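Local coordinates for antifreeze protein (Uncultured bacterium, PDB 6EIO), which binds ice, probably adsorbing to growing ice crystals through faces of its beta-helix and so limiting their growth, at residues A[90-95]-A[212-216]; A[115-119]-A[134-140]. Residue numbers count along the deposited sequence, not the author numbering.

Contact 1. Residues A[90-95]-A[212-216]; sequences ITTAYN and ALARN. With SO4 (sulfate ion), chain F.
Residues 90-95 form a little under two turns of helix 81-99. Residues 212-214 end a beta strand, and the chain leaves it at Arg215 (phi/psi -76/-61). The nearest CA atoms are Thr91 and Arg215, 7.0 Å apart. Arg215 dominates the contact. Its chi angles (m, t, p, -161°) carry the side chain obliquely over the helix, so that the guanidinium reaches Thr91 and Tyr94. Ile90 (p, t) places CD1 3.8 Å from Arg215 CG, and its CG2 is 3.9 Å from CD1 of Leu213 (m, t). Tyr94 is t at chi1 with chi2 -83°. Together these place Arg215 NH1 over one ring face, 3.2 Å from Tyr94 CD1. This is an off-centre cation-pi contact, with Arg215 CZ 4.8 Å from the Tyr94 ring centroid. Thr91 CG2 lies over one face of the guanidinium. Arg215 NH2 donates to sulfate O3 at 2.8 Å. A water accepts from Arg215 NH1 (2.8 Å) and Asn95 ND2 (2.7 Å) and donates to sulfate O3 (2.6 Å). The sulfate probably comes from the crystallisation liquor. Ile39 packs on both Ile90 and Leu213. This is the packing of the long helix alongside the beta-helix, as in the ice-binding-like fold.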
loop_
_atom_site.group_PDB
_atom_site.type_symbol
_atom_site.label_atom_id
_atom_site.label_comp_id
_atom_site.label_asym_id
_atom_site.label_seq_id
_atom_site.Cartn_x
_atom_site.Cartn_y
_atom_site.Cartn_z
ATOM N N ILE A 90 -11.755 -2.375 4.742
ATOM C CA ILE A 90 -10.765 -2.643 3.702
ATOM C C ILE A 90 -11.349 -3.495 2.584
ATOM O O ILE A 90 -10.932 -3.340 1.429
ATOM C CB ILE A 90 -9.382 -3.122 4.198
ATOM C CG1 ILE A 90 -9.391 -4.529 4.743
ATOM C CG2 ILE A 90 -8.803 -2.115 5.177
ATOM C CD1 ILE A 90 -7.987 -5.064 5.017
ATOM N N THR A 91 -12.326 -4.359 2.869
ATOM C CA THR A 91 -13.048 -5.016 1.779
ATOM C C THR A 91 -13.757 -3.985 0.914
ATOM O O THR A 91 -13.660 -4.016 -0.318
ATOM C CB THR A 91 -14.012 -6.040 2.355
ATOM O OG1 THR A 91 -13.227 -7.064 2.965
ATOM C CG2 THR A 91 -14.924 -6.625 1.260
ATOM N N THR A 92 -14.447 -3.034 1.551
ATOM C CA THR A 92 -15.107 -1.973 0.795
ATOM C C THR A 92 -14.103 -1.209 -0.068
ATOM O O THR A 92 -14.343 -0.953 -1.255
ATOM C CB THR A 92 -15.822 -1.037 1.778
ATOM O OG1 THR A 92 -16.816 -1.797 2.459
ATOM C CG2 THR A 92 -16.437 0.179 1.081
ATOM N N ALA A 93 -12.969 -0.826 0.522
ATOM C CA ALA A 93 -11.969 -0.050 -0.201
ATOM C C ALA A 93 -11.367 -0.846 -1.359
ATOM O O ALA A 93 -11.154 -0.309 -2.450
ATOM C CB ALA A 93 -10.864 0.391 0.755
ATOM N N TYR A 94 -11.069 -2.126 -1.116
ATOM C CA TYR A 94 -10.545 -2.992 -2.162
ATOM C C TYR A 94 -11.513 -3.063 -3.341
ATOM O O TYR A 94 -11.124 -2.931 -4.503
ATOM C CB TYR A 94 -10.333 -4.379 -1.557
ATOM C CG TYR A 94 -9.837 -5.427 -2.529
ATOM C CD1 TYR A 94 -10.723 -6.112 -3.363
ATOM C CD2 TYR A 94 -8.483 -5.754 -2.602
ATOM C CE1 TYR A 94 -10.272 -7.098 -4.229
ATOM C CE2 TYR A 94 -8.031 -6.733 -3.470
ATOM C CZ TYR A 94 -8.920 -7.404 -4.282
ATOM O OH TYR A 94 -8.437 -8.363 -5.121
ATOM N N ASN A 95 -12.791 -3.295 -3.039
ATOM C CA ASN A 95 -13.782 -3.429 -4.100
ATOM C C ASN A 95 -13.968 -2.108 -4.841
ATOM O O ASN A 95 -14.138 -2.101 -6.070
ATOM C CB ASN A 95 -15.110 -3.920 -3.522
ATOM C CG ASN A 95 -15.087 -5.361 -3.046
ATOM O OD1 ASN A 95 -15.904 -5.741 -2.171
ATOM N ND2 ASN A 95 -14.228 -6.173 -3.604
ATOM N N ALA A 212 -0.047 -1.207 4.945
ATOM C CA ALA A 212 -0.035 -2.568 4.409
ATOM C C ALA A 212 -1.283 -3.261 4.933
ATOM O O ALA A 212 -1.336 -3.624 6.106
ATOM C CB ALA A 212 1.223 -3.302 4.837
ATOM N N LEU A 213 -2.281 -3.419 4.057
ATOM C CA LEU A 213 -3.614 -3.890 4.441
ATOM C C LEU A 213 -3.884 -5.198 3.687
ATOM O O LEU A 213 -4.214 -5.175 2.496
ATOM C CB LEU A 213 -4.666 -2.825 4.115
ATOM C CG LEU A 213 -4.366 -1.427 4.658
ATOM C CD1 LEU A 213 -5.445 -0.445 4.239
ATOM C CD2 LEU A 213 -4.186 -1.404 6.183
ATOM N N ALA A 214 -3.720 -6.322 4.378
ATOM C CA ALA A 214 -3.948 -7.634 3.804
ATOM C C ALA A 214 -5.305 -8.144 4.279
ATOM O O ALA A 214 -5.580 -8.198 5.479
ATOM C CB ALA A 214 -2.842 -8.599 4.222
ATOM N N ARG A 215 -6.153 -8.514 3.326
ATOM C CA ARG A 215 -7.504 -8.932 3.664
ATOM C C ARG A 215 -7.544 -10.339 4.247
ATOM O O ARG A 215 -7.999 -10.542 5.379
ATOM C CB ARG A 215 -8.419 -8.840 2.447
ATOM C CG ARG A 215 -8.725 -7.398 2.049
ATOM C CD ARG A 215 -9.673 -7.322 0.853
ATOM N NE ARG A 215 -10.895 -8.090 1.108
ATOM C CZ ARG A 215 -11.737 -8.515 0.183
ATOM N NH1 ARG A 215 -11.543 -8.180 -1.077
ATOM N NH2 ARG A 215 -12.767 -9.273 0.531
ATOM N N ASN A 216 -7.112 -11.333 3.467
ATOM C CA ASN A 216 -7.346 -12.710 3.871
ATOM C C ASN A 216 -6.100 -13.448 4.311
ATOM O O ASN A 216 -6.214 -14.463 5.005
ATOM C CB ASN A 216 -8.079 -13.457 2.760
ATOM C CG ASN A 216 -9.453 -12.876 2.527
ATOM O OD1 ASN A 216 -10.091 -12.343 3.448
ATOM N ND2 ASN A 216 -9.916 -12.944 1.295
HETATM S S SO4 F . -16.220 -9.846 -1.041
HETATM O O1 SO4 F . -17.005 -10.800 -1.825
HETATM O O2 SO4 F . -16.617 -8.480 -1.392
HETATM O O3 SO4 F . -14.796 -10.063 -1.283
HETATM O O4 SO4 F . -16.504 -10.083 0.377
HETATM O O HOH W 1 -13.445 -8.745 -3.058
#

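Contact 2. Residues A[115-119]-A[134-140]; sequences LTLTP and DVTFDAL
Three backbone hydrogen bonds join the segments. Thr136 N donates to Leu115 O (3.0 Å), Leu117 N to Thr136 O (2.8 Å), and Asp138 N to Leu117 O (3.0 Å). The strands are parallel, and Thr116 pairs with Thr136 and Leu117 with Phe137, at CA-CA distances of 4.6 and 4.9 Å. Backbone angles are extended through Thr118 and through Asp138. CA-H...O contacts add to the pairing, the shortest from Thr116 CA to Thr136 O at 3.2 Å. At one end a water donates to Asp134 O (2.8 Å) and Leu115 O (3.3 Å) and accepts from Thr136 OG1 (2.7 Å). At the other, Asp138 (chi1 t) takes Leu140 N on OD1 at 3.0 Å, an Asx turn; Leu140 has positive phi (59/28). The two threonines, both m, share one face. Thr116 CG2 also meets Asp138 CB at 3.6 Å. Leu117 (m, t) and Phe137 (m) lie on the other, buried face. Leu117 CD1 is 3.9 Å from Phe137 CE2 and 4.1 Å from Val135 CG2. Phe147 meets the Phe137 ring edge-to-face. Pro119 CD closes on Asp138 O at 3.4 Å. Strand 163-166 continues the sheet beyond 135-138. Such in-register parallel pairing of successive coils is typical of a beta-helix.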
loop_
_atom_site.group_PDB
_atom_site.type_symbol
_atom_site.label_atom_id
_atom_site.label_comp_id
_atom_site.label_asym_id
_atom_site.label_seq_id
_atom_site.Cartn_x
_atom_site.Cartn_y
_atom_site.Cartn_z
ATOM N N LEU A 115 9.827 4.757 -14.534
ATOM C CA LEU A 115 8.675 5.468 -15.055
ATOM C C LEU A 115 8.190 6.525 -14.077
ATOM O O LEU A 115 8.298 6.385 -12.865
ATOM C CB LEU A 115 7.516 4.525 -15.331
ATOM C CG LEU A 115 7.703 3.561 -16.474
ATOM C CD1 LEU A 115 6.429 2.749 -16.597
ATOM C CD2 LEU A 115 8.021 4.270 -17.781
ATOM N N THR A 116 7.627 7.577 -14.644
ATOM C CA THR A 116 6.836 8.557 -13.931
ATOM C C THR A 116 5.366 8.320 -14.222
ATOM O O THR A 116 4.949 8.216 -15.372
ATOM C CB THR A 116 7.206 9.969 -14.328
ATOM O OG1 THR A 116 8.434 10.281 -13.693
ATOM C CG2 THR A 116 6.134 10.945 -13.862
ATOM N N LEU A 117 4.595 8.223 -13.172
ATOM C CA LEU A 117 3.147 8.088 -13.245
ATOM C C LEU A 117 2.522 9.398 -12.791
ATOM O O LEU A 117 2.739 9.846 -11.662
ATOM C CB LEU A 117 2.667 6.924 -12.383
ATOM C CG LEU A 117 3.268 5.565 -12.718
ATOM C CD1 LEU A 117 2.661 4.487 -11.838
ATOM C CD2 LEU A 117 3.081 5.235 -14.195
ATOM N N THR A 118 1.738 9.999 -13.674
ATOM C CA THR A 118 0.954 11.184 -13.387
ATOM C C THR A 118 -0.423 10.770 -12.858
ATOM O O THR A 118 -0.766 9.584 -12.813
ATOM C CB THR A 118 0.903 12.051 -14.656
ATOM O OG1 THR A 118 0.564 11.228 -15.780
ATOM C CG2 THR A 118 2.268 12.684 -14.937
ATOM N N PRO A 119 -1.230 11.727 -12.374
ATOM C CA PRO A 119 -2.448 11.343 -11.641
ATOM C C PRO A 119 -3.436 10.578 -12.503
ATOM O O PRO A 119 -3.563 10.812 -13.707
ATOM C CB PRO A 119 -3.023 12.685 -11.189
ATOM C CG PRO A 119 -1.798 13.567 -11.058
ATOM C CD PRO A 119 -0.963 13.173 -12.248
ATOM N N ASP A 134 13.548 3.202 -10.059
ATOM C CA ASP A 134 12.555 3.670 -9.106
ATOM C C ASP A 134 11.309 4.106 -9.864
ATOM O O ASP A 134 11.384 4.462 -11.032
ATOM C CB ASP A 134 13.106 4.852 -8.321
ATOM C CG ASP A 134 14.398 4.507 -7.610
ATOM O OD1 ASP A 134 14.458 3.422 -7.003
ATOM O OD2 ASP A 134 15.348 5.323 -7.669
ATOM N N VAL A 135 10.155 4.091 -9.208
ATOM C CA VAL A 135 8.938 4.619 -9.807
ATOM C C VAL A 135 8.617 5.945 -9.133
ATOM O O VAL A 135 8.690 6.060 -7.907
ATOM C CB VAL A 135 7.772 3.606 -9.756
ATOM C CG1 VAL A 135 7.384 3.247 -8.297
ATOM C CG2 VAL A 135 6.570 4.136 -10.571
ATOM N N THR A 136 8.278 6.947 -9.941
ATOM C CA THR A 136 7.976 8.281 -9.438
ATOM C C THR A 136 6.513 8.602 -9.686
ATOM O O THR A 136 6.026 8.452 -10.808
ATOM C CB THR A 136 8.865 9.325 -10.120
ATOM O OG1 THR A 136 10.230 9.029 -9.839
ATOM C CG2 THR A 136 8.566 10.717 -9.622
ATOM N N PHE A 137 5.826 9.041 -8.639
ATOM C CA PHE A 137 4.482 9.592 -8.757
ATOM C C PHE A 137 4.619 11.105 -8.778
ATOM O O PHE A 137 5.192 11.683 -7.854
ATOM C CB PHE A 137 3.623 9.134 -7.581
ATOM C CG PHE A 137 3.282 7.672 -7.673
ATOM C CD1 PHE A 137 4.144 6.689 -7.223
ATOM C CD2 PHE A 137 2.094 7.277 -8.229
ATOM C CE1 PHE A 137 3.820 5.356 -7.377
ATOM C CE2 PHE A 137 1.768 5.946 -8.352
ATOM C CZ PHE A 137 2.636 4.977 -7.931
ATOM N N ASP A 138 4.125 11.730 -9.847
ATOM C CA ASP A 138 4.316 13.158 -10.072
ATOM C C ASP A 138 2.939 13.801 -10.190
ATOM O O ASP A 138 2.174 13.490 -11.104
ATOM C CB ASP A 138 5.169 13.373 -11.321
ATOM C CG ASP A 138 5.678 14.796 -11.483
ATOM O OD1 ASP A 138 4.927 15.745 -11.140
ATOM O OD2 ASP A 138 6.829 14.931 -11.983
ATOM N N ALA A 139 2.609 14.651 -9.208
ATOM C CA ALA A 139 1.301 15.291 -9.134
ATOM C C ALA A 139 1.220 16.586 -9.937
ATOM O O ALA A 139 0.175 17.242 -9.927
ATOM C CB ALA A 139 0.899 15.548 -7.680
ATOM N N LEU A 140 2.294 16.975 -10.619
ATOM C CA LEU A 140 2.256 18.113 -11.543
ATOM C C LEU A 140 1.851 19.410 -10.849
ATOM O O LEU A 140 1.333 20.331 -11.498
ATOM C CB LEU A 140 1.361 17.831 -12.751
ATOM C CG LEU A 140 1.773 16.608 -13.576
ATOM C CD1 LEU A 140 0.714 16.293 -14.607
ATOM C CD2 LEU A 140 3.119 16.766 -14.227
HETATM O O HOH W 2 11.240 7.215 -11.624
#

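In the fold
Both contacts belong to one ice-binding-like fold but sit on opposite sides of the chain's centre. Their centres are 24 Å apart, and their nearest atoms are about 14 Å apart. Contact 1 is nearer the middle of the chain, about 10 Å from its centre, against 16 Å for contact 2. Both are partly buried. Contact 1 joins a helix to a strand end through side chains, with apolar packing inside and an arginine reaching the solvent side. Contact 2 joins two strands through their backbones, with an apolar face turned inward and a threonine face turned outward. They share no secondary-structure element. One fastens the helix to the coils; the other ties coil to coil.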